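Local coordinates for interpain A (Prevotella intermedia, PDB 3BB7), which probably hydrolyses peptide bonds as a cysteine protease of peptidase family C10, captured here as its zymogen, at residues A[226-231]-A[310-315]; A[119-124]-A[250-255]; A[100-105]-A[178-183]. The protein carries 1 engineered substitution. One frame throughout, in Å; residues are numbered along the deposited sequence.

Contact 1. Residues A[226-231]-A[310-315]. Unlike the reference sequence in segment 226-231: Asn231 (reference Asp).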
ATOM      1  N   TYR A 226       5.207   7.498 -11.787  1.00 12.76           N
ATOM      2  CA  TYR A 226       3.839   7.195 -11.439  1.00 13.21           C
ATOM      3  C   TYR A 226       3.074   6.877 -12.727  1.00 12.41           C
ATOM      4  O   TYR A 226       3.257   7.563 -13.742  1.00 13.05           O
ATOM      5  CB  TYR A 226       3.249   8.438 -10.719  1.00 16.08           C
ATOM      6  CG  TYR A 226       1.829   8.860 -11.066  1.00 17.10           C
ATOM      7  CD1 TYR A 226       1.584   9.984 -11.858  1.00 22.80           C
ATOM      8  CD2 TYR A 226       0.743   8.147 -10.581  1.00 19.44           C
ATOM      9  CE1 TYR A 226       0.293  10.358 -12.168  1.00 20.47           C
ATOM     10  CE2 TYR A 226      -0.568   8.530 -10.861  1.00 21.07           C
ATOM     11  CZ  TYR A 226      -0.779   9.622 -11.664  1.00 20.28           C
ATOM     12  OH  TYR A 226      -2.078   9.978 -11.943  1.00 22.83           O
ATOM     13  N   ILE A 227       2.240   5.841 -12.679  1.00 11.00           N
ATOM     14  CA  ILE A 227       1.304   5.546 -13.786  1.00 10.99           C
ATOM     15  C   ILE A 227      -0.084   5.299 -13.217  1.00 10.55           C
ATOM     16  O   ILE A 227      -0.218   4.938 -12.040  1.00 10.30           O
ATOM     17  CB  ILE A 227       1.796   4.355 -14.639  1.00 10.06           C
ATOM     18  CG1 ILE A 227       1.875   3.045 -13.832  1.00 11.00           C
ATOM     19  CG2 ILE A 227       3.153   4.724 -15.330  1.00 10.79           C
ATOM     20  CD1 ILE A 227       2.170   1.833 -14.712  1.00 12.03           C
ATOM     21  N   THR A 228      -1.113   5.514 -14.032  1.00 10.09           N
ATOM     22  CA  THR A 228      -2.469   5.345 -13.537  1.00 11.24           C
ATOM     23  C   THR A 228      -3.244   4.292 -14.337  1.00 10.23           C
ATOM     24  O   THR A 228      -3.095   4.177 -15.558  1.00 10.48           O
ATOM     25  CB  THR A 228      -3.189   6.679 -13.443  1.00 14.10           C
ATOM     26  OG1 THR A 228      -4.349   6.549 -12.586  1.00 16.91           O
ATOM     27  CG2 THR A 228      -3.611   7.157 -14.793  1.00 15.80           C
ATOM     28  N   ARG A 229      -4.036   3.490 -13.618  1.00  9.75           N
ATOM     29  CA  ARG A 229      -4.647   2.317 -14.238  1.00 10.62           C
ATOM     30  C   ARG A 229      -5.608   2.648 -15.365  1.00 10.56           C
ATOM     31  O   ARG A 229      -5.728   1.871 -16.298  1.00 11.74           O
ATOM     32  CB  ARG A 229      -5.347   1.441 -13.190  1.00 10.30           C
ATOM     33  CG  ARG A 229      -5.720   0.095 -13.780  1.00  9.34           C
ATOM     34  CD  ARG A 229      -6.253  -0.832 -12.713  1.00 10.26           C
ATOM     35  NE  ARG A 229      -6.809  -2.015 -13.351  1.00 10.24           N
ATOM     36  CZ  ARG A 229      -7.006  -3.185 -12.738  1.00 11.14           C
ATOM     37  NH1 ARG A 229      -6.688  -3.354 -11.450  1.00 10.05           N
ATOM     38  NH2 ARG A 229      -7.509  -4.202 -13.434  1.00 11.95           N
ATOM     39  N   ALA A 230      -6.276   3.800 -15.294  1.00 11.32           N
ATOM     40  CA  ALA A 230      -7.248   4.158 -16.315  1.00 11.67           C
ATOM     41  C   ALA A 230      -6.639   4.224 -17.715  1.00 11.11           C
ATOM     42  O   ALA A 230      -7.357   4.091 -18.696  1.00 12.64           O
ATOM     43  CB  ALA A 230      -7.904   5.477 -15.975  1.00 12.34           C
ATOM     44  N   ASN A 231      -5.314   4.371 -17.788  1.00 10.87           N
ATOM     45  CA  ASN A 231      -4.616   4.405 -19.074  1.00 11.45           C
ATOM     46  C   ASN A 231      -4.326   3.036 -19.698  1.00  9.72           C
ATOM     47  O   ASN A 231      -3.864   2.960 -20.835  1.00 10.37           O
ATOM     48  CB  ASN A 231      -3.285   5.158 -18.918  1.00 10.78           C
ATOM     49  CG  ASN A 231      -3.462   6.652 -18.731  1.00 14.33           C
ATOM     50  OD1 ASN A 231      -2.531   7.329 -18.330  1.00 16.77           O
ATOM     51  ND2 ASN A 231      -4.639   7.170 -19.032  1.00 14.82           N
ATOM     52  N   GLU A 310      -9.382   4.896  -8.607  1.00 16.60           N
ATOM     53  CA  GLU A 310      -8.326   5.315  -7.661  1.00 17.19           C
ATOM     54  C   GLU A 310      -7.220   4.264  -7.562  1.00 15.78           C
ATOM     55  O   GLU A 310      -6.964   3.690  -6.482  1.00 16.43           O
ATOM     56  CB  GLU A 310      -8.964   5.616  -6.298  1.00 16.83           C
ATOM     57  CG  GLU A 310     -10.122   6.633  -6.415  1.00 19.55           C
ATOM     58  CD  GLU A 310     -10.969   6.726  -5.167  1.00 24.81           C
ATOM     59  OE1 GLU A 310     -10.772   5.918  -4.229  1.00 24.62           O
ATOM     60  OE2 GLU A 310     -11.861   7.619  -5.134  1.00 27.02           O
ATOM     61  N   GLN A 311      -6.541   4.034  -8.690  1.00 15.76           N
ATOM     62  CA  GLN A 311      -5.469   3.033  -8.746  1.00 13.78           C
ATOM     63  C   GLN A 311      -4.301   3.560  -9.544  1.00 13.89           C
ATOM     64  O   GLN A 311      -4.371   3.677 -10.769  1.00 15.19           O
ATOM     65  CB  GLN A 311      -5.947   1.729  -9.381  1.00 13.72           C
ATOM     66  CG  GLN A 311      -6.971   0.974  -8.561  1.00 14.13           C
ATOM     67  CD  GLN A 311      -7.390  -0.298  -9.261  1.00 12.79           C
ATOM     68  OE1 GLN A 311      -6.653  -1.302  -9.264  1.00 13.26           O
ATOM     69  NE2 GLN A 311      -8.577  -0.278  -9.853  1.00 13.66           N
ATOM     70  N   ASP A 312      -3.264   3.928  -8.806  1.00 13.86           N
ATOM     71  CA  ASP A 312      -2.031   4.443  -9.350  1.00 14.69           C
ATOM     72  C   ASP A 312      -0.926   3.532  -8.846  1.00 14.36           C
ATOM     73  O   ASP A 312      -1.083   2.863  -7.812  1.00 14.94           O
ATOM     74  CB  ASP A 312      -1.742   5.852  -8.811  1.00 16.09           C
ATOM     75  CG  ASP A 312      -2.903   6.811  -8.992  1.00 20.05           C
ATOM     76  OD1 ASP A 312      -3.173   7.599  -8.052  1.00 24.37           O
ATOM     77  OD2 ASP A 312      -3.553   6.774 -10.055  1.00 21.17           O
ATOM     78  N   MET A 313       0.196   3.489  -9.549  1.00 12.33           N
ATOM     79  CA  MET A 313       1.359   2.792  -9.011  1.00 13.58           C
ATOM     80  C   MET A 313       2.579   3.650  -9.212  1.00 13.05           C
ATOM     81  O   MET A 313       2.660   4.447 -10.159  1.00 12.95           O
ATOM     82  CB  MET A 313       1.529   1.381  -9.606  1.00 16.61           C
ATOM     83  CG  MET A 313       2.222   1.279 -10.926  1.00 19.38           C
ATOM     84  SD  MET A 313       2.841  -0.376 -11.432  1.00 15.14           S
ATOM     85  CE  MET A 313       1.283  -1.243 -11.635  1.00 15.68           C
ATOM     86  N   VAL A 314       3.563   3.450  -8.350  1.00 12.46           N
ATOM     87  CA  VAL A 314       4.881   4.025  -8.584  1.00 13.45           C
ATOM     88  C   VAL A 314       5.766   2.839  -8.869  1.00 14.17           C
ATOM     89  O   VAL A 314       5.904   1.943  -8.001  1.00 16.16           O
ATOM     90  CB  VAL A 314       5.408   4.841  -7.397  1.00 14.20           C
ATOM     91  CG1 VAL A 314       6.809   5.319  -7.720  1.00 15.31           C
ATOM     92  CG2 VAL A 314       4.494   6.015  -7.119  1.00 14.05           C
ATOM     93  N   ARG A 315       6.325   2.803 -10.081  1.00 13.54           N
ATOM     94  CA  ARG A 315       7.273   1.770 -10.459  1.00 14.96           C
ATOM     95  C   ARG A 315       8.640   2.429 -10.665  1.00 13.50           C
ATOM     96  O   ARG A 315       8.758   3.668 -10.618  1.00 13.77           O
ATOM     97  CB  ARG A 315       6.772   1.008 -11.696  1.00 15.13           C
ATOM     98  CG  ARG A 315       6.757   1.804 -12.968  1.00 15.58           C
ATOM     99  CD  ARG A 315       6.220   0.960 -14.137  1.00 17.66           C
ATOM    100  NE  ARG A 315       6.037   1.837 -15.282  1.00 19.65           N
ATOM    101  CZ  ARG A 315       5.701   1.417 -16.495  1.00 20.14           C
ATOM    102  NH1 ARG A 315       5.540   0.114 -16.723  1.00 20.17           N
ATOM    103  NH2 ARG A 315       5.523   2.309 -17.470  1.00 22.18           N
TER
HETATM  104  O   HOH W   1      -4.074   9.587 -10.257  1.00 30.74           O
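Tyr226, Ile227 and Thr228 pair antiparallel with Val314, Met313 and Asp312, joining strand 225-228, the outermost on that side within this chain, to strand 312-315 of the large antiparallel sheet. The ring of Tyr226 brings its CE2 edge to Asp312 CG at 3.4 Å, ring and carboxylate planes 86° apart, and its OH reaches Asp312 OD2 through water 1. Ile227 forms the hydrogen-bonded pair: its N donates to Met313 O at 2.9 Å, and Met313 N answers to Ile227 O. On the face that carries Ile227 and Met313, where helix 234-246 brings Trp237 and Ile240, Ile227 CG1 presses tightly on Met313 CG (3.4 Å). Ile227 CD1 sits 3.9 Å above the centre of the Arg315 guanidinium, whose NE is salt-bridged to Glu225. Thr228 holds OG1 anti to its backbone N (chi1 -163°) and donates to Asp312 OD2 at 2.7 Å, an oxygen that also accepts from water 1. Beyond the strand, Arg229 N bonds to Gln311 O, and their side chains run side by side. Glu310, before strand 312-315, bonds through OE1 to NE2 of His267, the predicted proton acceptor. Arg229 NH1, also bound to Ile296 O, donates to Gln311 OE1 (3.0 Å), an oxygen shared with Tyr253 OH.

Contact 2. Residues A[119-124]-A[250-255]. Unlike the reference sequence in segment 119-124: Val124 (reference Ala).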
ATOM      1  N   THR A 119       4.003   5.274   4.461  1.00  9.15           N
ATOM      2  CA  THR A 119       4.230   3.946   5.021  1.00 10.22           C
ATOM      3  C   THR A 119       4.559   2.929   3.905  1.00  9.97           C
ATOM      4  O   THR A 119       5.478   2.081   4.062  1.00  9.93           O
ATOM      5  CB  THR A 119       3.013   3.540   5.850  1.00 10.18           C
ATOM      6  OG1 THR A 119       2.934   4.415   6.983  1.00 10.90           O
ATOM      7  CG2 THR A 119       3.094   2.097   6.311  1.00 10.82           C
ATOM      8  N   ALA A 120       3.823   2.997   2.794  1.00  9.71           N
ATOM      9  CA  ALA A 120       4.107   2.095   1.678  1.00  9.63           C
ATOM     10  C   ALA A 120       5.509   2.379   1.099  1.00 10.43           C
ATOM     11  O   ALA A 120       6.302   1.459   0.916  1.00 10.65           O
ATOM     12  CB  ALA A 120       3.036   2.259   0.593  1.00  9.91           C
ATOM     13  N   THR A 121       5.839   3.655   0.860  1.00  9.77           N
ATOM     14  CA  THR A 121       7.150   4.009   0.316  1.00 10.88           C
ATOM     15  C   THR A 121       8.267   3.584   1.266  1.00 10.03           C
ATOM     16  O   THR A 121       9.262   2.998   0.838  1.00  9.95           O
ATOM     17  CB  THR A 121       7.188   5.526   0.059  1.00 10.45           C
ATOM     18  OG1 THR A 121       6.145   5.865  -0.868  1.00 10.36           O
ATOM     19  CG2 THR A 121       8.517   5.937  -0.540  1.00 10.42           C
ATOM     20  N   ALA A 122       8.104   3.829   2.566  1.00  9.49           N
ATOM     21  CA  ALA A 122       9.160   3.451   3.522  1.00  9.08           C
ATOM     22  C   ALA A 122       9.401   1.932   3.486  1.00  8.81           C
ATOM     23  O   ALA A 122      10.554   1.484   3.543  1.00  9.66           O
ATOM     24  CB  ALA A 122       8.785   3.947   4.922  1.00  9.14           C
ATOM     25  N   GLN A 123       8.327   1.149   3.382  1.00  9.70           N
ATOM     26  CA  GLN A 123       8.518  -0.308   3.379  1.00  9.39           C
ATOM     27  C   GLN A 123       9.237  -0.762   2.106  1.00  9.25           C
ATOM     28  O   GLN A 123      10.068  -1.674   2.149  1.00  9.05           O
ATOM     29  CB  GLN A 123       7.214  -1.055   3.567  1.00  9.35           C
ATOM     30  CG  GLN A 123       6.604  -0.852   4.953  1.00 10.18           C
ATOM     31  CD  GLN A 123       5.443  -1.791   5.234  1.00  9.64           C
ATOM     32  OE1 GLN A 123       5.587  -2.789   5.960  1.00 10.55           O
ATOM     33  NE2 GLN A 123       4.284  -1.479   4.666  1.00 11.06           N
ATOM     34  N   VAL A 124       8.927  -0.148   0.962  1.00  8.85           N
ATOM     35  CA  VAL A 124       9.670  -0.489  -0.246  1.00  9.54           C
ATOM     36  C   VAL A 124      11.139  -0.055  -0.155  1.00  9.79           C
ATOM     37  O   VAL A 124      12.019  -0.833  -0.502  1.00 10.76           O
ATOM     38  CB  VAL A 124       8.969   0.098  -1.492  1.00  9.10           C
ATOM     39  CG1 VAL A 124       9.834  -0.154  -2.783  1.00  9.46           C
ATOM     40  CG2 VAL A 124       7.606  -0.568  -1.652  1.00  9.51           C
ATOM     41  N   PRO A 250       9.001  -4.766  -5.487  1.00 13.03           N
ATOM     42  CA  PRO A 250       7.692  -4.494  -4.880  1.00 13.05           C
ATOM     43  C   PRO A 250       7.216  -3.134  -5.350  1.00 12.21           C
ATOM     44  O   PRO A 250       8.052  -2.239  -5.645  1.00 13.98           O
ATOM     45  CB  PRO A 250       7.988  -4.460  -3.387  1.00 13.17           C
ATOM     46  CG  PRO A 250       9.362  -5.075  -3.199  1.00 15.44           C
ATOM     47  CD  PRO A 250      10.097  -4.872  -4.505  1.00 14.20           C
ATOM     48  N   LEU A 251       5.893  -2.976  -5.447  1.00 11.75           N
ATOM     49  CA  LEU A 251       5.262  -1.789  -6.030  1.00 11.47           C
ATOM     50  C   LEU A 251       4.474  -0.957  -5.029  1.00 11.15           C
ATOM     51  O   LEU A 251       3.635  -1.494  -4.330  1.00 11.88           O
ATOM     52  CB  LEU A 251       4.313  -2.182  -7.166  1.00 11.57           C
ATOM     53  CG  LEU A 251       4.980  -2.927  -8.337  1.00 10.85           C
ATOM     54  CD1 LEU A 251       3.940  -3.470  -9.275  1.00 12.95           C
ATOM     55  CD2 LEU A 251       5.889  -1.994  -9.081  1.00 14.50           C
ATOM     56  N   ILE A 252       4.736   0.343  -4.976  1.00 11.56           N
ATOM     57  CA  ILE A 252       3.904   1.262  -4.208  1.00 11.60           C
ATOM     58  C   ILE A 252       2.617   1.456  -5.019  1.00 11.31           C
ATOM     59  O   ILE A 252       2.678   1.750  -6.228  1.00 12.13           O
ATOM     60  CB  ILE A 252       4.647   2.611  -4.077  1.00 10.82           C
ATOM     61  CG1 ILE A 252       5.985   2.410  -3.335  1.00 12.23           C
ATOM     62  CG2 ILE A 252       3.756   3.676  -3.412  1.00 14.05           C
ATOM     63  CD1 ILE A 252       6.958   3.586  -3.466  1.00 11.55           C
ATOM     64  N   TYR A 253       1.449   1.265  -4.401  1.00 11.42           N
ATOM     65  CA  TYR A 253       0.188   1.235  -5.140  1.00 11.42           C
ATOM     66  C   TYR A 253      -0.874   1.974  -4.322  1.00 12.26           C
ATOM     67  O   TYR A 253      -0.914   1.851  -3.101  1.00 13.16           O
ATOM     68  CB  TYR A 253      -0.215  -0.227  -5.295  1.00 11.84           C
ATOM     69  CG  TYR A 253      -1.251  -0.574  -6.363  1.00 11.57           C
ATOM     70  CD1 TYR A 253      -0.857  -1.148  -7.569  1.00 12.15           C
ATOM     71  CD2 TYR A 253      -2.613  -0.318  -6.165  1.00 11.89           C
ATOM     72  CE1 TYR A 253      -1.782  -1.508  -8.531  1.00 12.24           C
ATOM     73  CE2 TYR A 253      -3.570  -0.676  -7.131  1.00 11.56           C
ATOM     74  CZ  TYR A 253      -3.144  -1.263  -8.321  1.00 11.29           C
ATOM     75  OH  TYR A 253      -4.084  -1.637  -9.273  1.00 11.98           O
ATOM     76  N   GLY A 254      -1.752   2.737  -4.966  1.00 13.18           N
ATOM     77  CA  GLY A 254      -2.805   3.390  -4.197  1.00 14.29           C
ATOM     78  C   GLY A 254      -3.446   4.505  -4.975  1.00 15.11           C
ATOM     79  O   GLY A 254      -3.306   4.597  -6.201  1.00 17.11           O
ATOM     80  N   GLY A 255      -4.143   5.382  -4.271  1.00 15.35           N
ATOM     81  CA  GLY A 255      -4.845   6.478  -4.935  1.00 16.78           C
ATOM     82  C   GLY A 255      -5.654   7.298  -3.962  1.00 18.08           C
ATOM     83  O   GLY A 255      -5.707   6.989  -2.775  1.00 17.27           O
TER
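Ala120 faces Ile252 and Val124 faces Pro250 where helix 116-128 runs almost exactly antiparallel to strand 251-255, the short segments at 172° with their axes 8.3 Å apart. The CA atoms of Ala120 and Ile252 come within 5.9 Å, an approach that the small alanine side chain permits. This is the central helix of the papain-like fold packed on the sheet: the helix starts at Ala116, an engineered residue at the predicted nucleophile position, and the neighbouring strand 267-274 starts at His267, the predicted proton acceptor. Pro250 and Ile252 turn their CB atoms to the helix, while Leu251 between them points away.

Ile252 is the residue on which the helix side chains converge. Its CG1 lies anti to its own carbonyl carbon (chi1 -61°), and its CD1 reaches the flank of Thr121, 3.6 Å from Thr121 OG1 and 3.8 Å from Thr121 CA. The CG1 methylene meets Val124 CG2 at 3.8 Å, the two side chains crossing at a slant, and the CG2 branch rests against Ala120 CB at 4.3 Å. Val124 divides its two methyls: CG2 touches both Ile252 CG1 and Pro250 CB, whereas CG1 lies 4.0 Å from Pro250 O. Val270 of strand 267-274 touches Ala120, Val124 and Pro250, and Leu215 of helix 208-218 reaches both Thr121 and Ile252.

Helix and strand are thus joined by van der Waals contact among buried side chains. The one side-chain polar atom drawn in, Thr121 OG1, is bonded to Val117 O one turn back in its own helix, so it can meet the Ile252 methyl without needing a partner from the strand.

Contact 3. Residues A[100-105]-A[178-183]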
ATOM      1  N   TYR A 100       6.212   5.056  14.264  1.00 10.25           N
ATOM      2  CA  TYR A 100       6.433   5.529  12.897  1.00 10.31           C
ATOM      3  C   TYR A 100       6.294   7.029  12.777  1.00 10.56           C
ATOM      4  O   TYR A 100       7.009   7.645  11.972  1.00 10.41           O
ATOM      5  CB  TYR A 100       5.443   4.836  11.964  1.00  9.88           C
ATOM      6  CG  TYR A 100       5.437   3.320  12.174  1.00 10.11           C
ATOM      7  CD1 TYR A 100       4.364   2.672  12.814  1.00 11.64           C
ATOM      8  CD2 TYR A 100       6.541   2.532  11.779  1.00 10.36           C
ATOM      9  CE1 TYR A 100       4.390   1.266  13.038  1.00 10.08           C
ATOM     10  CE2 TYR A 100       6.545   1.150  11.980  1.00 10.81           C
ATOM     11  CZ  TYR A 100       5.489   0.537  12.628  1.00  9.23           C
ATOM     12  OH  TYR A 100       5.570  -0.830  12.770  1.00 11.58           O
ATOM     13  N   ASN A 101       5.355   7.594  13.555  1.00 10.41           N
ATOM     14  CA  ASN A 101       5.075   9.034  13.497  1.00 10.56           C
ATOM     15  C   ASN A 101       5.757   9.843  14.596  1.00 11.02           C
ATOM     16  O   ASN A 101       5.379  11.005  14.820  1.00 10.98           O
ATOM     17  CB  ASN A 101       3.554   9.286  13.542  1.00 10.62           C
ATOM     18  CG  ASN A 101       2.933   8.913  14.902  1.00 11.13           C
ATOM     19  OD1 ASN A 101       3.567   8.222  15.698  1.00 12.14           O
ATOM     20  ND2 ASN A 101       1.695   9.390  15.169  1.00 10.69           N
ATOM     21  N   LYS A 102       6.743   9.263  15.278  1.00 12.34           N
ATOM     22  CA  LYS A 102       7.396   9.897  16.455  1.00 13.02           C
ATOM     23  C   LYS A 102       7.905  11.299  16.184  1.00 11.79           C
ATOM     24  O   LYS A 102       7.901  12.160  17.081  1.00 12.82           O
ATOM     25  CB  LYS A 102       8.582   9.002  16.935  1.00 14.19           C
ATOM     26  CG  LYS A 102       9.381   9.455  18.152  1.00 16.08           C
ATOM     27  CD  LYS A 102      10.335   8.339  18.597  1.00 16.96           C
ATOM     28  CE  LYS A 102      11.402   8.918  19.476  1.00 20.88           C
ATOM     29  NZ  LYS A 102      12.277   7.858  20.031  1.00 25.94           N
ATOM     30  N   LEU A 103       8.395  11.533  14.969  1.00 11.09           N
ATOM     31  CA  LEU A 103       9.021  12.819  14.681  1.00 12.22           C
ATOM     32  C   LEU A 103       8.053  13.896  14.167  1.00 12.57           C
ATOM     33  O   LEU A 103       8.480  15.030  13.900  1.00 13.66           O
ATOM     34  CB  LEU A 103      10.175  12.641  13.698  1.00 13.16           C
ATOM     35  CG  LEU A 103      11.289  11.744  14.217  1.00 14.30           C
ATOM     36  CD1 LEU A 103      12.368  11.529  13.170  1.00 17.12           C
ATOM     37  CD2 LEU A 103      11.918  12.298  15.505  1.00 16.81           C
ATOM     38  N   LEU A 104       6.775  13.544  14.006  1.00 11.53           N
ATOM     39  CA  LEU A 104       5.786  14.483  13.499  1.00 12.02           C
ATOM     40  C   LEU A 104       5.158  15.298  14.631  1.00 12.00           C
ATOM     41  O   LEU A 104       5.098  14.824  15.776  1.00 12.26           O
ATOM     42  CB  LEU A 104       4.694  13.724  12.731  1.00 11.55           C
ATOM     43  CG  LEU A 104       5.176  13.007  11.455  1.00 12.52           C
ATOM     44  CD1 LEU A 104       4.118  12.046  10.963  1.00 11.89           C
ATOM     45  CD2 LEU A 104       5.548  14.045  10.386  1.00 14.68           C
ATOM     46  N   PRO A 105       4.695  16.521  14.338  1.00 12.91           N
ATOM     47  CA  PRO A 105       4.050  17.361  15.359  1.00 13.98           C
ATOM     48  C   PRO A 105       2.929  16.692  16.118  1.00 14.66           C
ATOM     49  O   PRO A 105       2.159  15.901  15.560  1.00 13.49           O
ATOM     50  CB  PRO A 105       3.515  18.549  14.543  1.00 14.67           C
ATOM     51  CG  PRO A 105       4.453  18.650  13.394  1.00 13.42           C
ATOM     52  CD  PRO A 105       4.888  17.247  13.069  1.00 13.03           C
ATOM     53  N   GLU A 178      15.914   2.057  17.218  1.00 11.40           N
ATOM     54  CA  GLU A 178      15.062   1.418  16.213  1.00 10.91           C
ATOM     55  C   GLU A 178      13.843   2.301  15.875  1.00 10.32           C
ATOM     56  O   GLU A 178      13.465   2.425  14.711  1.00 11.25           O
ATOM     57  CB  GLU A 178      14.613   0.059  16.731  1.00 10.36           C
ATOM     58  CG  GLU A 178      15.736  -0.963  16.701  1.00 10.61           C
ATOM     59  CD  GLU A 178      15.486  -2.207  17.538  1.00 13.80           C
ATOM     60  OE1 GLU A 178      16.191  -3.205  17.287  1.00 16.06           O
ATOM     61  OE2 GLU A 178      14.613  -2.212  18.429  1.00 14.02           O
ATOM     62  N   ALA A 179      13.233   2.913  16.895  1.00 10.82           N
ATOM     63  CA  ALA A 179      12.115   3.834  16.683  1.00 10.87           C
ATOM     64  C   ALA A 179      12.562   5.018  15.853  1.00 10.73           C
ATOM     65  O   ALA A 179      11.887   5.389  14.898  1.00 11.01           O
ATOM     66  CB  ALA A 179      11.589   4.292  18.001  1.00 10.94           C
ATOM     67  N   ASN A 180      13.692   5.623  16.205  1.00 10.43           N
ATOM     68  CA  ASN A 180      14.170   6.772  15.438  1.00 11.88           C
ATOM     69  C   ASN A 180      14.534   6.440  13.982  1.00 10.54           C
ATOM     70  O   ASN A 180      14.350   7.251  13.070  1.00 10.58           O
ATOM     71  CB  ASN A 180      15.332   7.406  16.175  1.00 12.31           C
ATOM     72  CG  ASN A 180      14.863   8.198  17.384  1.00 16.98           C
ATOM     73  OD1 ASN A 180      13.717   8.653  17.424  1.00 19.81           O
ATOM     74  ND2 ASN A 180      15.738   8.385  18.343  1.00 18.70           N
ATOM     75  N   ALA A 181      15.089   5.248  13.774  1.00 10.54           N
ATOM     76  CA  ALA A 181      15.459   4.819  12.433  1.00 10.49           C
ATOM     77  C   ALA A 181      14.258   4.840  11.537  1.00  9.83           C
ATOM     78  O   ALA A 181      14.295   5.445  10.471  1.00 11.17           O
ATOM     79  CB  ALA A 181      16.063   3.441  12.459  1.00  9.98           C
ATOM     80  N   VAL A 182      13.186   4.156  11.958  1.00  9.85           N
ATOM     81  CA  VAL A 182      12.017   4.083  11.112  1.00  9.90           C
ATOM     82  C   VAL A 182      11.260   5.420  11.058  1.00 10.26           C
ATOM     83  O   VAL A 182      10.707   5.756   9.994  1.00 10.79           O
ATOM     84  CB  VAL A 182      11.088   2.881  11.476  1.00  8.67           C
ATOM     85  CG1 VAL A 182      10.332   3.098  12.794  1.00 10.77           C
ATOM     86  CG2 VAL A 182      10.110   2.618  10.357  1.00 11.00           C
ATOM     87  N   ALA A 183      11.230   6.168  12.172  1.00 11.04           N
ATOM     88  CA  ALA A 183      10.509   7.441  12.196  1.00 10.83           C
ATOM     89  C   ALA A 183      11.135   8.453  11.244  1.00 10.75           C
ATOM     90  O   ALA A 183      10.422   9.234  10.644  1.00 10.80           O
ATOM     91  CB  ALA A 183      10.483   8.003  13.598  1.00 11.65           C
TER
HETATM   92  O   HOH W   2       8.166  10.220  12.222  1.00  7.31           O
HETATM   93  O   HOH W   3      14.410  10.241  20.504  1.00 27.69           O
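Tyr100 points the CD2 edge of its ring at Val182, whose CG2 methyl lies in the ring plane 3.8 Å from CD2. With Val182 CG2 anti to the backbone N, that methyl meets the ring edge, and CG1 lies slightly farther from Tyr100 CD2 (4.0 Å). This edge contact is one of several that join the loop before helix 116-128 to helix 176-192; the same ring also meets the rings of Trp94 and Tyr170. Past Tyr100 the chain makes a type I beta turn from Asn101 to Leu104, which brings Lys102 and Leu103 over the helix. Both lean on Ala183: Lys102 CB lies 4.0 Å from Ala183 CB, and Leu103 CG 3.9 Å from the same methyl. The Lys102 chain starts with CG anti to the backbone N (chi1 -179°) and stays extended, crossing the Asn180 side chain at a slant. Its NZ makes a weak hydrogen bond of 3.1 Å to Asn180 OD1 and a long, weak ion pair with Glu176. Water 3 accepts from Asn180 ND2 and, weakly, from Lys102 NZ.

The backbones meet at Tyr100 O, which takes a CA-H···O contact from Ala183 CA at 3.5 Å. Water 2 donates to Tyr100 O and Ala183 O and accepts from Leu103 N, gripping turn and helix by three bonds. The chemistry therefore changes across the contact, from apolar edge packing at Tyr100 to solvent-mediated, loosely held polar groups at Lys102.

How the contacts relate
Contacts 1 and 2 share one sheet, in which strands 312-315 and 251-255 are neighbours: Asp312 N lies 2.7 Å from Gly254 O. Contact 2 is wholly buried, its centre about 5 Å from that of the chain, and packs a helix onto that sheet through apolar side chains. Contact 1 is only partly buried and combines backbone bonds and charged groups with apolar packing on one face. Contact 3, also partly buried, joins a loop to a helix by apolar packing on Val182 and Ala183, with waters and a weak lysine bond at its rim. Its centre is about 29 Å from that of contact 1, across the chain's centre, and its nearest atoms stay about 6 Å from contact 2.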